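Local coordinates for protein GCN5-related N-acetyltransferase (Kribbella flavida, PDB 4MY0) that binds acetyl-CoA and probably transfers its acetyl group to amino groups, possibly those of aminoglycosides, at residues L54-G59 with R97-L102; A148-L153 with D261-L266. All blocks are in the same frame, centred on the assembly; numbering follows the deposited sequence.

Contact 1: L54-G59 with R97-L102; sequences LGVVSG and RGVGSL. With AC8 ([(2R,3R,4R,5R)-5-(6-amino-9H-purin-9-yl)-3,4-bis(phosphonooxy)tetrahydrofuran-2-yl]methyl (3R)-3-hydroxy-2,2-dimethyl-4-oxo-4-({3-oxo-3-[(2-sulfanylethyl)amino]propyl}amino)butyl dihydrogen diphosphate), chain L.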
# COMPACT_ATOMS: atom_id res chain seq x y z
N LEU C 54 15.47 -38.15 8.36
CA LEU C 54 15.69 -38.40 9.78
C LEU C 54 14.60 -37.78 10.63
O LEU C 54 13.97 -36.79 10.24
CB LEU C 54 17.06 -37.89 10.22
CG LEU C 54 18.22 -38.70 9.63
CD1 LEU C 54 19.50 -38.01 9.87
CD2 LEU C 54 18.27 -40.08 10.24
N GLY C 55 14.36 -38.36 11.80
CA GLY C 55 13.39 -37.78 12.71
C GLY C 55 13.75 -38.02 14.16
O GLY C 55 14.68 -38.78 14.47
N VAL C 56 13.03 -37.35 15.05
CA VAL C 56 13.10 -37.65 16.47
C VAL C 56 11.73 -38.13 16.92
O VAL C 56 10.72 -37.52 16.55
CB VAL C 56 13.50 -36.42 17.31
CG1 VAL C 56 13.34 -36.73 18.80
CG2 VAL C 56 14.93 -36.02 17.00
N VAL C 57 11.67 -39.24 17.67
CA VAL C 57 10.40 -39.63 18.28
C VAL C 57 10.46 -39.52 19.80
O VAL C 57 11.55 -39.49 20.39
CB VAL C 57 9.96 -41.07 17.93
CG1 VAL C 57 9.72 -41.22 16.43
CG2 VAL C 57 10.96 -42.11 18.46
N SER C 58 9.28 -39.42 20.41
CA SER C 58 9.09 -39.57 21.85
C SER C 58 8.09 -40.70 22.03
O SER C 58 6.90 -40.55 21.70
CB SER C 58 8.55 -38.28 22.46
OG SER C 58 8.46 -38.38 23.87
N GLY C 59 8.56 -41.84 22.53
CA GLY C 59 7.75 -43.05 22.50
C GLY C 59 7.63 -43.44 21.04
O GLY C 59 8.64 -43.66 20.37
N ARG C 97 14.17 -27.23 23.72
CA ARG C 97 14.49 -28.30 24.67
C ARG C 97 15.64 -29.18 24.18
O ARG C 97 15.89 -30.25 24.75
CB ARG C 97 13.25 -29.17 24.87
CG ARG C 97 12.08 -28.38 25.41
CD ARG C 97 10.78 -29.16 25.45
NE ARG C 97 9.66 -28.22 25.47
CZ ARG C 97 9.18 -27.62 26.56
NH1 ARG C 97 8.17 -26.76 26.47
NH2 ARG C 97 9.70 -27.89 27.75
N GLY C 98 16.33 -28.76 23.12
CA GLY C 98 17.44 -29.55 22.59
C GLY C 98 17.07 -30.59 21.53
O GLY C 98 17.94 -31.30 21.02
N VAL C 99 15.78 -30.69 21.18
CA VAL C 99 15.35 -31.66 20.17
C VAL C 99 15.89 -31.38 18.75
O VAL C 99 16.44 -32.28 18.08
CB VAL C 99 13.82 -31.82 20.18
CG1 VAL C 99 13.35 -32.76 19.05
CG2 VAL C 99 13.36 -32.35 21.55
N GLY C 100 15.76 -30.15 18.28
CA GLY C 100 16.30 -29.77 16.98
C GLY C 100 17.80 -30.02 16.86
O GLY C 100 18.28 -30.41 15.79
N SER C 101 18.53 -29.81 17.95
CA SER C 101 19.97 -30.04 17.97
C SER C 101 20.29 -31.53 17.92
O SER C 101 21.27 -31.95 17.29
CB SER C 101 20.59 -29.43 19.24
OG SER C 101 20.52 -28.02 19.20
N LEU C 102 19.48 -32.33 18.59
CA LEU C 102 19.67 -33.78 18.59
C LEU C 102 19.40 -34.29 17.17
O LEU C 102 20.15 -35.12 16.64
CB LEU C 102 18.73 -34.41 19.63
CG LEU C 102 18.68 -35.90 20.03
CD1 LEU C 102 17.77 -36.64 19.13
CD2 LEU C 102 20.06 -36.59 20.09
N1A AC8 L . 14.94 -17.87 17.89
O1A AC8 L . 17.93 -27.59 19.88
P1A AC8 L . 17.07 -26.41 20.30
C1B AC8 L . 17.98 -21.55 19.76
S1P AC8 L . 15.36 -23.90 9.06
C2A AC8 L . 16.13 -17.75 18.50
O2A AC8 L . 16.22 -26.57 21.53
P2A AC8 L . 14.71 -26.45 18.64
C2B AC8 L . 17.90 -22.08 21.17
O2B AC8 L . 17.80 -20.99 22.10
O2C AC8 L . 17.55 -22.34 24.20
C2P AC8 L . 14.34 -24.09 10.57
N3A AC8 L . 16.79 -18.83 18.93
O3A AC8 L . 16.22 -26.01 19.01
C3B AC8 L . 19.22 -22.84 21.28
O3B AC8 L . 20.28 -21.90 21.51
P3B AC8 L . 20.98 -21.59 22.94
O3C AC8 L . 15.54 -21.36 23.05
C3P AC8 L . 12.99 -24.39 9.98
C4A AC8 L . 16.25 -20.07 18.75
O4A AC8 L . 14.50 -27.89 19.07
C4B AC8 L . 19.48 -23.37 19.89
O4B AC8 L . 18.68 -22.56 19.02
O4C AC8 L . 17.18 -19.83 24.20
P4C AC8 L . 16.96 -21.14 23.49
N4P AC8 L . 11.87 -24.58 10.90
C5A AC8 L . 15.03 -20.22 18.12
O5A AC8 L . 13.78 -25.37 19.11
C5B AC8 L . 19.09 -24.83 19.72
O5B AC8 L . 17.93 -25.08 20.50
C5P AC8 L . 11.24 -23.68 11.64
O5P AC8 L . 11.60 -22.51 11.68
C6A AC8 L . 14.37 -19.08 17.68
N6A AC8 L . 13.16 -19.17 17.06
O6A AC8 L . 14.77 -26.38 17.04
C6P AC8 L . 10.04 -24.19 12.41
N7A AC8 L . 14.73 -21.54 18.08
O7A AC8 L . 19.87 -21.34 23.94
C7P AC8 L . 9.78 -23.53 13.77
C8A AC8 L . 15.76 -22.20 18.68
O8A AC8 L . 21.81 -22.83 23.23
N8P AC8 L . 10.89 -23.89 14.65
N9A AC8 L . 16.67 -21.29 19.09
O9A AC8 L . 21.79 -20.35 22.65
C9P AC8 L . 11.33 -25.11 14.95
O9P AC8 L . 10.79 -26.10 14.48
CAP AC8 L . 12.51 -25.26 15.90
OAP AC8 L . 12.40 -24.32 16.97
CBP AC8 L . 13.88 -25.06 15.24
CCP AC8 L . 14.95 -25.15 16.33
CDP AC8 L . 14.14 -26.14 14.20
CEP AC8 L . 13.98 -23.69 14.58
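AC8 O1A, a pyrophosphate oxygen of the bound coenzyme A-type ligand, is held twice by one residue: S101 OG donates to it over 2.7 Å and S101 N over 3.0 Å. The hydroxyl lies anti to the carbonyl carbon (chi1 -68°) and beside its own backbone N, which lets both donors converge on that oxygen. The S101 amide bond is bent, at 137°; the neighbouring grips are straighter. G98 N reaches AC8 O2A at 2.7 Å (157°), and G100 N reaches AC8 O4A on the second phosphorus, also at 2.7 Å. This is the pyrophosphate-binding loop of the GNAT fold, here R95-G96-R97-G98-V99-G100, running into helix 99-113 with G98 as its N-cap. G100 is confined by the ligand, since a side chain there would strike AC8 O6A; a CB at G98 would be jammed against the carbonyl O of R97.

Between 54-59 and 97-102 it is V56 that carries the packing, its two methyls dividing the work; L54 meets the helix farther along, at L103 and V107. V56 CG1 meets V99 CG1 at 4.0 Å, while V56 CG2 touches L102 CD1 at 3.6 Å. L103 and A64 add to the packing round V56. The first helical turn is thus two-sided, greasy toward the strand and amide-lined toward the phosphates, and its amino end is likely to steady their negative charge.

Contact 2: A148-L153 with D261-L266; sequences ADLRSL and DPVHLL. With ACO (acetyl coenzyme *a), chain P.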
# COMPACT_ATOMS: atom_id res chain seq x y z
N ALA C 148 10.19 -5.00 -21.96
CA ALA C 148 10.31 -4.39 -23.30
C ALA C 148 11.78 -4.19 -23.66
O ALA C 148 12.15 -4.17 -24.84
CB ALA C 148 9.56 -3.05 -23.36
N ASP C 149 12.61 -4.03 -22.64
CA ASP C 149 14.05 -3.85 -22.82
C ASP C 149 14.70 -5.16 -23.31
O ASP C 149 15.49 -5.17 -24.25
CB ASP C 149 14.65 -3.42 -21.48
CG ASP C 149 16.07 -2.92 -21.60
OD1 ASP C 149 16.70 -3.09 -22.67
OD2 ASP C 149 16.56 -2.36 -20.59
N LEU C 150 14.34 -6.26 -22.65
CA LEU C 150 14.84 -7.59 -23.02
C LEU C 150 14.40 -7.96 -24.43
O LEU C 150 15.15 -8.58 -25.20
CB LEU C 150 14.29 -8.61 -22.03
CG LEU C 150 14.76 -8.39 -20.60
CD1 LEU C 150 14.22 -9.48 -19.70
CD2 LEU C 150 16.26 -8.37 -20.54
N ARG C 151 13.18 -7.55 -24.77
CA ARG C 151 12.56 -7.93 -26.02
C ARG C 151 13.38 -7.46 -27.23
O ARG C 151 13.38 -8.11 -28.27
CB ARG C 151 11.15 -7.35 -26.09
CG ARG C 151 10.44 -7.70 -27.37
CD ARG C 151 9.07 -7.06 -27.48
NE ARG C 151 8.60 -7.28 -28.84
CZ ARG C 151 8.81 -6.44 -29.83
NH1 ARG C 151 8.39 -6.73 -31.05
NH2 ARG C 151 9.44 -5.29 -29.59
N SER C 152 14.08 -6.34 -27.08
CA SER C 152 14.81 -5.77 -28.22
C SER C 152 16.30 -6.09 -28.23
O SER C 152 17.06 -5.40 -28.90
CB SER C 152 14.61 -4.26 -28.26
OG SER C 152 15.11 -3.67 -27.08
N LEU C 153 16.72 -7.14 -27.51
CA LEU C 153 18.14 -7.51 -27.47
C LEU C 153 18.66 -8.11 -28.78
O LEU C 153 19.87 -8.12 -29.02
CB LEU C 153 18.44 -8.43 -26.29
CG LEU C 153 18.42 -7.69 -24.96
CD1 LEU C 153 18.72 -8.64 -23.81
CD2 LEU C 153 19.39 -6.52 -24.96
N ASP C 261 26.23 -11.41 -13.76
CA ASP C 261 25.66 -11.90 -15.01
C ASP C 261 25.81 -10.85 -16.12
O ASP C 261 25.59 -9.65 -15.89
CB ASP C 261 24.18 -12.27 -14.83
CG ASP C 261 23.64 -13.08 -16.00
OD1 ASP C 261 23.47 -14.31 -15.84
OD2 ASP C 261 23.40 -12.49 -17.08
N PRO C 262 26.18 -11.30 -17.33
CA PRO C 262 26.35 -10.42 -18.50
C PRO C 262 25.10 -9.61 -18.88
O PRO C 262 25.24 -8.63 -19.59
CB PRO C 262 26.69 -11.40 -19.63
CG PRO C 262 26.24 -12.75 -19.14
CD PRO C 262 26.49 -12.70 -17.66
N VAL C 263 23.91 -10.02 -18.43
CA VAL C 263 22.70 -9.30 -18.81
C VAL C 263 22.74 -7.83 -18.36
O VAL C 263 22.17 -6.95 -19.03
CB VAL C 263 21.42 -10.01 -18.29
CG1 VAL C 263 21.32 -9.91 -16.77
CG2 VAL C 263 20.17 -9.40 -18.93
N HIS C 264 23.42 -7.55 -17.25
CA HIS C 264 23.52 -6.18 -16.74
C HIS C 264 24.31 -5.31 -17.72
O HIS C 264 24.13 -4.09 -17.78
CB HIS C 264 24.18 -6.15 -15.35
CG HIS C 264 23.45 -6.96 -14.31
ND1 HIS C 264 22.23 -6.59 -13.79
CD2 HIS C 264 23.79 -8.12 -13.69
CE1 HIS C 264 21.84 -7.49 -12.91
NE2 HIS C 264 22.77 -8.43 -12.83
N LEU C 265 25.17 -5.95 -18.50
CA LEU C 265 26.00 -5.26 -19.48
C LEU C 265 25.28 -5.10 -20.82
O LEU C 265 25.70 -4.30 -21.67
CB LEU C 265 27.32 -6.02 -19.69
CG LEU C 265 28.21 -6.28 -18.47
CD1 LEU C 265 29.33 -7.25 -18.80
CD2 LEU C 265 28.79 -4.97 -17.95
N LEU C 266 24.21 -5.85 -21.00
CA LEU C 266 23.49 -5.89 -22.28
C LEU C 266 22.26 -4.98 -22.31
O LEU C 266 21.98 -4.35 -23.33
CB LEU C 266 23.07 -7.32 -22.60
CG LEU C 266 24.16 -8.35 -22.88
CD1 LEU C 266 23.60 -9.76 -22.93
CD2 LEU C 266 24.84 -8.02 -24.18
N1A ACO P . 5.94 -4.33 -28.44
C2A ACO P . 6.12 -3.52 -29.51
N3A ACO P . 5.97 -3.93 -30.79
C4A ACO P . 5.62 -5.22 -31.05
C5A ACO P . 5.42 -6.16 -29.94
C6A ACO P . 5.60 -5.63 -28.56
N6A ACO P . 5.42 -6.44 -27.48
N7A ACO P . 5.09 -7.34 -30.49
C8A ACO P . 5.08 -7.19 -31.84
N9A ACO P . 5.41 -5.92 -32.17
C1B ACO P . 5.50 -5.36 -33.53
C2B ACO P . 6.70 -5.89 -34.29
O2B ACO P . 7.91 -5.21 -33.93
C3B ACO P . 6.27 -5.59 -35.71
O3B ACO P . 6.43 -4.19 -35.94
P3B ACO P . 7.69 -3.59 -36.74
O7A ACO P . 8.88 -4.32 -36.17
O8A ACO P . 7.36 -3.95 -38.18
O9A ACO P . 7.63 -2.11 -36.45
C4B ACO P . 4.76 -5.81 -35.71
O4B ACO P . 4.38 -5.75 -34.32
C5B ACO P . 4.36 -7.16 -36.30
O5B ACO P . 5.22 -8.15 -35.72
P1A ACO P . 4.93 -9.74 -35.82
O1A ACO P . 3.97 -10.05 -36.93
O2A ACO P . 6.29 -10.37 -35.72
O3A ACO P . 4.10 -9.95 -34.45
P2A ACO P . 4.21 -11.23 -33.48
O4A ACO P . 4.23 -12.46 -34.37
O5A ACO P . 5.33 -11.00 -32.52
O6A ACO P . 2.78 -11.20 -32.71
CBP ACO P . 1.78 -10.69 -30.58
CCP ACO P . 2.43 -10.13 -31.84
CDP ACO P . 0.46 -11.39 -30.91
CEP ACO P . 1.51 -9.53 -29.63
CAP ACO P . 2.78 -11.69 -29.99
OAP ACO P . 4.05 -11.03 -29.81
C9P ACO P . 2.29 -12.32 -28.71
O9P ACO P . 1.74 -13.41 -28.78
N8P ACO P . 2.50 -11.68 -27.56
C7P ACO P . 2.09 -12.19 -26.25
C6P ACO P . 0.58 -12.37 -26.13
C5P ACO P . -0.15 -11.11 -26.54
O5P ACO P . 0.21 -10.02 -26.12
N4P ACO P . -1.20 -11.26 -27.36
C3P ACO P . -2.35 -10.36 -27.27
C2P ACO P . -2.42 -9.40 -28.45
S1P ACO P . -3.96 -8.52 -28.41
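L153 points a single methyl at the backbone of L266: its CD2 lies 3.8 Å from L266 O and 4.4 Å from L266 CB, so the leucine meets main chain first. One turn earlier, L150 extends CD2 to V263 CG2, methyl to methyl, at an equal 4.4 Å. W240 of helix 233-244 touches L150, L153 and V263, closing a small apolar cluster.

The end of helix 147-151, with the loop after it, meets a weakly bonded helical turn at 263-266. D261 opens that turn in the second GNAT region and caps the helical residues after it: D261 OD2 accepts from V263 N at 2.9 Å, through its anti lone pair at 164°. D149 adds a polar tie, its carboxylate oxygens taking the backbone N of E268 and H269.

R151 faces another way. With CG anti to the backbone N (chi1 180°) and the chain extended as far as NE, its guanidinium lies nearly parallel to the ACO adenine (about 15° apart), with C5A 3.1 Å above its plane and offset toward the guanidinium rim. ACO O2B lies at the edge, in the guanidinium plane, and takes a long bond from NH1 at 3.3 Å. With an alanine in its place, the adenine would probably lose this flat neighbour and the ribose hydroxyl its NH1 donor. The same ACO is gripped by G98 and G100 of the fourth subunit.

How the contacts relate
Both contacts are buried and neither has a hydrogen bond between its segments, yet they share no helix or strand; their centres lie about 49 Å apart on opposite sides of the chain's centre. Contact 1, internal to the first GNAT region, sets methyl on methyl between helix and strand, and turns backbone amides to phosphates. Contact 2 joins a helix end and its loop to a weak helical turn of the second GNAT region, also sets a methyl against a carbonyl, and meets coenzyme through an arginine side chain. The assembly relates them: R151 reaches an ACO seated on the fourth subunit's counterpart of 97-102, while S248 of the second subunit bonds to the AC8 of contact 1.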